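Long-range contacts in adhesin LabA (Helicobacter pylori, PDB 6GMM), which probably mediates attachment of the bacterium to the gastric mucosa as an outer-membrane lectin that recognises LacdiNAc-bearing glycans: residues G94-F98 against T110-G114; N417-K422 against D433-D438. One frame throughout, in Å; residues are numbered along the deposited sequence.

Contact 1: residues G94-F98 against T110-G114; sequences GVQTF and TITCG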
loop_
_atom_site.group_PDB
_atom_site.type_symbol
_atom_site.label_atom_id
_atom_site.label_comp_id
_atom_site.label_asym_id
_atom_site.label_seq_id
_atom_site.Cartn_x
_atom_site.Cartn_y
_atom_site.Cartn_z
ATOM N N GLY A 94 -21.297 31.927 -2.331
ATOM C CA GLY A 94 -22.659 32.454 -2.202
ATOM C C GLY A 94 -23.575 31.512 -1.445
ATOM O O GLY A 94 -23.145 30.852 -0.497
ATOM N N VAL A 95 -24.825 31.433 -1.862
ATOM C CA VAL A 95 -25.820 30.561 -1.226
ATOM C C VAL A 95 -26.127 29.434 -2.206
ATOM O O VAL A 95 -26.581 29.712 -3.328
ATOM C CB VAL A 95 -27.113 31.325 -0.788
ATOM C CG1 VAL A 95 -28.139 30.371 -0.179
ATOM C CG2 VAL A 95 -26.792 32.443 0.200
ATOM N N GLN A 96 -25.894 28.170 -1.783
ATOM C CA GLN A 96 -26.146 26.976 -2.600
ATOM C C GLN A 96 -26.813 25.835 -1.806
ATOM O O GLN A 96 -26.703 25.789 -0.576
ATOM C CB GLN A 96 -24.848 26.471 -3.206
ATOM C CG GLN A 96 -24.109 27.424 -4.138
ATOM C CD GLN A 96 -22.839 26.798 -4.625
ATOM O OE1 GLN A 96 -22.807 25.618 -4.981
ATOM N NE2 GLN A 96 -21.758 27.573 -4.651
ATOM N N THR A 97 -27.507 24.924 -2.528
ATOM C CA THR A 97 -28.223 23.749 -1.999
ATOM C C THR A 97 -27.627 22.462 -2.617
ATOM O O THR A 97 -27.423 22.383 -3.845
ATOM C CB THR A 97 -29.761 23.885 -2.232
ATOM O OG1 THR A 97 -30.248 25.056 -1.568
ATOM C CG2 THR A 97 -30.555 22.665 -1.740
ATOM N N PHE A 98 -27.346 21.458 -1.743
ATOM C CA PHE A 98 -26.725 20.204 -2.113
ATOM C C PHE A 98 -27.600 19.017 -1.708
ATOM O O PHE A 98 -27.997 18.882 -0.548
ATOM C CB PHE A 98 -25.318 20.130 -1.499
ATOM C CG PHE A 98 -24.470 21.371 -1.748
ATOM C CD1 PHE A 98 -24.508 22.454 -0.867
ATOM C CD2 PHE A 98 -23.643 21.454 -2.861
ATOM C CE1 PHE A 98 -23.729 23.598 -1.102
ATOM C CE2 PHE A 98 -22.850 22.586 -3.080
ATOM C CZ PHE A 98 -22.916 23.663 -2.211
ATOM N N THR A 110 -30.537 16.709 2.322
ATOM C CA THR A 110 -30.468 17.969 1.549
ATOM C C THR A 110 -30.036 19.084 2.494
ATOM O O THR A 110 -30.560 19.193 3.606
ATOM C CB THR A 110 -31.791 18.287 0.830
ATOM O OG1 THR A 110 -32.290 17.101 0.201
ATOM C CG2 THR A 110 -31.647 19.423 -0.213
ATOM N N ILE A 111 -29.051 19.866 2.059
ATOM C CA ILE A 111 -28.499 20.954 2.843
ATOM C C ILE A 111 -28.427 22.243 2.028
ATOM O O ILE A 111 -28.089 22.207 0.839
ATOM C CB ILE A 111 -27.102 20.552 3.425
ATOM C CG1 ILE A 111 -26.747 21.407 4.654
ATOM C CG2 ILE A 111 -25.993 20.629 2.371
ATOM C CD1 ILE A 111 -25.726 20.795 5.595
ATOM N N THR A 112 -28.732 23.372 2.674
ATOM C CA THR A 112 -28.573 24.675 2.070
ATOM C C THR A 112 -27.475 25.398 2.846
ATOM O O THR A 112 -27.530 25.479 4.081
ATOM C CB THR A 112 -29.927 25.437 1.982
ATOM O OG1 THR A 112 -30.788 24.762 1.058
ATOM C CG2 THR A 112 -29.754 26.877 1.539
ATOM N N CYS A 113 -26.460 25.881 2.125
ATOM C CA CYS A 113 -25.357 26.659 2.700
ATOM C C CYS A 113 -25.794 28.089 2.560
ATOM O O CYS A 113 -25.438 28.733 1.573
ATOM C CB CYS A 113 -24.037 26.421 1.960
ATOM S SG CYS A 113 -23.414 24.720 2.016
ATOM N N GLY A 114 -26.622 28.556 3.494
ATOM C CA GLY A 114 -27.149 29.920 3.458
ATOM C C GLY A 114 -26.931 30.745 4.710
ATOM O O GLY A 114 -27.632 31.748 4.901
#

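Contact 2: residues N417-K422 against D433-D438; sequences NVVSKK and DNYYID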
loop_
_atom_site.group_PDB
_atom_site.type_symbol
_atom_site.label_atom_id
_atom_site.label_comp_id
_atom_site.label_asym_id
_atom_site.label_seq_id
_atom_site.Cartn_x
_atom_site.Cartn_y
_atom_site.Cartn_z
ATOM N N ASN A 417 38.348 -24.942 4.877
ATOM C CA ASN A 417 37.401 -25.657 4.024
ATOM C C ASN A 417 35.933 -25.157 4.087
ATOM O O ASN A 417 35.076 -25.753 3.423
ATOM C CB ASN A 417 37.479 -27.160 4.296
ATOM C CG ASN A 417 38.785 -27.787 3.856
ATOM O OD1 ASN A 417 39.351 -27.458 2.784
ATOM N ND2 ASN A 417 39.277 -28.725 4.672
ATOM N N VAL A 418 35.655 -24.044 4.820
ATOM C CA VAL A 418 34.311 -23.418 4.914
ATOM C C VAL A 418 33.772 -23.066 3.515
ATOM O O VAL A 418 32.568 -23.076 3.275
ATOM C CB VAL A 418 34.246 -22.214 5.903
ATOM C CG1 VAL A 418 34.985 -20.988 5.371
ATOM C CG2 VAL A 418 32.802 -21.862 6.250
ATOM N N VAL A 419 34.698 -22.738 2.611
ATOM C CA VAL A 419 34.472 -22.436 1.208
ATOM C C VAL A 419 35.485 -23.242 0.417
ATOM O O VAL A 419 36.561 -23.605 0.924
ATOM C CB VAL A 419 34.526 -20.921 0.863
ATOM C CG1 VAL A 419 33.458 -20.142 1.606
ATOM C CG2 VAL A 419 35.904 -20.317 1.124
ATOM N N SER A 420 35.111 -23.566 -0.809
ATOM C CA SER A 420 35.963 -24.269 -1.758
ATOM C C SER A 420 35.490 -23.921 -3.156
ATOM O O SER A 420 34.332 -23.510 -3.343
ATOM C CB SER A 420 35.966 -25.782 -1.520
ATOM O OG SER A 420 34.691 -26.388 -1.649
ATOM N N LYS A 421 36.409 -24.016 -4.115
ATOM C CA LYS A 421 36.120 -23.809 -5.527
ATOM C C LYS A 421 36.665 -24.993 -6.339
ATOM O O LYS A 421 37.696 -25.586 -5.996
ATOM C CB LYS A 421 36.539 -22.422 -6.054
ATOM C CG LYS A 421 38.007 -22.064 -5.894
ATOM C CD LYS A 421 38.232 -20.634 -6.387
ATOM C CE LYS A 421 39.251 -20.532 -7.496
ATOM N NZ LYS A 421 39.378 -19.137 -7.997
ATOM N N LYS A 422 35.889 -25.407 -7.335
ATOM C CA LYS A 422 36.198 -26.531 -8.214
ATOM C C LYS A 422 36.130 -25.975 -9.637
ATOM O O LYS A 422 35.166 -25.286 -9.975
ATOM C CB LYS A 422 35.133 -27.626 -8.012
ATOM C CG LYS A 422 35.622 -29.064 -8.097
ATOM C CD LYS A 422 35.220 -29.875 -6.845
ATOM C CE LYS A 422 33.813 -30.433 -6.873
ATOM N NZ LYS A 422 33.357 -30.855 -5.517
ATOM N N ASP A 433 34.175 -21.731 -12.877
ATOM C CA ASP A 433 34.446 -21.992 -11.464
ATOM C C ASP A 433 33.161 -22.227 -10.698
ATOM O O ASP A 433 32.227 -21.414 -10.750
ATOM C CB ASP A 433 35.308 -20.888 -10.830
ATOM C CG ASP A 433 36.757 -20.945 -11.271
ATOM O OD1 ASP A 433 37.071 -20.391 -12.344
ATOM O OD2 ASP A 433 37.574 -21.570 -10.552
ATOM N N ASN A 434 33.102 -23.389 -10.051
ATOM C CA ASN A 434 31.977 -23.828 -9.253
ATOM C C ASN A 434 32.342 -23.589 -7.806
ATOM O O ASN A 434 33.333 -24.136 -7.319
ATOM C CB ASN A 434 31.674 -25.297 -9.530
ATOM C CG ASN A 434 30.535 -25.506 -10.497
ATOM O OD1 ASN A 434 30.373 -24.777 -11.493
ATOM N ND2 ASN A 434 29.723 -26.521 -10.225
ATOM N N TYR A 435 31.591 -22.710 -7.140
ATOM C CA TYR A 435 31.875 -22.356 -5.762
ATOM C C TYR A 435 31.000 -23.150 -4.821
ATOM O O TYR A 435 29.895 -23.569 -5.185
ATOM C CB TYR A 435 31.743 -20.848 -5.540
ATOM C CG TYR A 435 32.793 -20.041 -6.273
ATOM C CD1 TYR A 435 33.998 -19.716 -5.663
ATOM C CD2 TYR A 435 32.559 -19.558 -7.562
ATOM C CE1 TYR A 435 34.956 -18.945 -6.321
ATOM C CE2 TYR A 435 33.513 -18.792 -8.232
ATOM C CZ TYR A 435 34.715 -18.497 -7.611
ATOM O OH TYR A 435 35.676 -17.775 -8.270
ATOM N N TYR A 436 31.537 -23.434 -3.636
ATOM C CA TYR A 436 30.866 -24.250 -2.641
ATOM C C TYR A 436 31.047 -23.646 -1.272
ATOM O O TYR A 436 31.937 -22.819 -1.062
ATOM C CB TYR A 436 31.425 -25.702 -2.683
ATOM C CG TYR A 436 31.250 -26.378 -4.031
ATOM C CD1 TYR A 436 30.103 -27.113 -4.322
ATOM C CD2 TYR A 436 32.232 -26.284 -5.017
ATOM C CE1 TYR A 436 29.925 -27.717 -5.566
ATOM C CE2 TYR A 436 32.060 -26.874 -6.269
ATOM C CZ TYR A 436 30.904 -27.591 -6.539
ATOM O OH TYR A 436 30.728 -28.180 -7.766
ATOM N N ILE A 437 30.185 -24.051 -0.344
ATOM C CA ILE A 437 30.218 -23.628 1.045
ATOM C C ILE A 437 29.815 -24.805 1.945
ATOM O O ILE A 437 28.845 -25.506 1.643
ATOM C CB ILE A 437 29.434 -22.299 1.310
ATOM C CG1 ILE A 437 29.599 -21.828 2.771
ATOM C CG2 ILE A 437 27.939 -22.349 0.875
ATOM C CD1 ILE A 437 29.275 -20.366 3.038
ATOM N N ASP A 438 30.591 -25.042 3.015
ATOM C CA ASP A 438 30.313 -26.087 3.991
ATOM C C ASP A 438 29.373 -25.492 5.008
ATOM O O ASP A 438 29.762 -24.591 5.766
ATOM C CB ASP A 438 31.610 -26.562 4.656
ATOM C CG ASP A 438 31.430 -27.805 5.497
ATOM O OD1 ASP A 438 30.719 -27.730 6.532
ATOM O OD2 ASP A 438 32.013 -28.837 5.142
#

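Contact 1: residues G94-F98 against T110-G114
Phe98 reaches along its own strand to meet Cys113 of the antiparallel partner, and its side chain can be followed from root to rim. CB lies 4.0 Å from Ile111 CG2, the methyl branch of the residue directly across. From there CG is set beside the backbone N, anti to the carbonyl carbon (chi1 -50°), a turn that carries the ring back along the strand toward Cys113. CD1 approaches both Ile111 O and the sulfur, and CE1 comes closest, 3.3 Å from Cys113 SG. The sulfur sits 4.6 Å from the centroid of the Phe98 ring, 72° off the normal, an oblique sulfur-aromatic contact. That sulfur is disulfide-bonded to Cys83, while Tyr131 of helix 128-145 meets the Phe98 ring with the planes about 40° apart, so the buried side of the ribbon is tied covalently to one loop and packed on a helix. The two strands, 96-98 and 111-113, form a short two-stranded antiparallel sheet within the region matching the SabA-type adhesion domain; the 11 residues between the segments 94-98 and 110-114 hold neither helix nor strand. Gln96–Cys113 and Phe98–Ile111 are its hydrogen-bonded pairs. Cys113 N donates to Gln96 O at 2.7 Å, whereas the return bond from Gln96 N to Cys113 O is weak. Phe98 N donates to Ile111 O at 2.8 Å, and Ile111 N completes that pair by donating to Phe98 O. On the other face, Thr97 and Thr112 make the non-hydrogen-bonded pair. Their side chains cross obliquely, and the hydroxyls supply the link that the backbone lacks here: Thr97 OG1 and Thr112 OG1 hydrogen-bond at 2.7 Å, while Thr97 CG2 also touches Thr110 CG2.

Contact 2: residues N417-K422 against D433-D438
Lys422 and Tyr436, diagonal neighbours on one face of the ribbon, make a cation-pi contact: Lys422 NZ stands 4.5 Å from the centroid of the Tyr436 ring, 23° off its normal. The side chains cross at about a right angle. Lys422 CB touches CE2 of the Tyr436 ring at 3.6 Å, and bends at chi2 and chi3 (127° and 83°) fold the chain round so that the ammonium lies over the ring face, offset toward the rim. On the opposite face, Lys421 runs side by side with Tyr435, its CD 3.7 Å from Tyr435 CE1. Lys421 NZ makes a long salt bridge with Asp433 OD2 at 4.0 Å.

The backbone bonds define a beta hairpin of strands 419-423 and 433-437. Its hydrogen-bonded pairs, Ser420–Tyr436 and Lys422–Asn434, are both closed from both sides. Asn434 N donates to Lys422 O at 2.8 Å; Tyr436 N donates to Ser420 O at 2.8 Å, and the return bond from Ser420 N to Tyr436 O is longer. Tyr436 O also accepts from Tyr19 OH. Past the strand end, Asp438 N donates to Val418 O at 2.8 Å, while the Asp438 carboxylate N-caps helix 439-452 through Ile441 N.

Among side-chain polar bonds, Asn434 ND2 reaches Tyr436 OH at 3.1 Å, with the hydroxyl oxygen in the amide plane. Apolar contacts gather on the face of Val419, Tyr435 and Ile437, which rests on Tyr19 of helix 4-28; Tyr435 and Val419 also meet Leu395 and Tyr399, respectively, of helix 388-408.

Contacts 1 and 2 are both short antiparallel two-stranded ribbons in a largely helical, elongated chain, and they lie on opposite sides of its centre. Their own centres are 78 Å apart and their nearest atoms about 68 Å, so neither touches the other. Along the sequence they follow in series: contact 1 closes well before contact 2 opens. Their anchorage differs, since contact 1 is tied by a disulfide and rests on helix 128-145 and nearby loops, whereas contact 2 packs against helices 4-28, 388-408 and 439-452, the first and last of which are the terminal helices of the chain. No sugar-binding residue can be assigned to either contact.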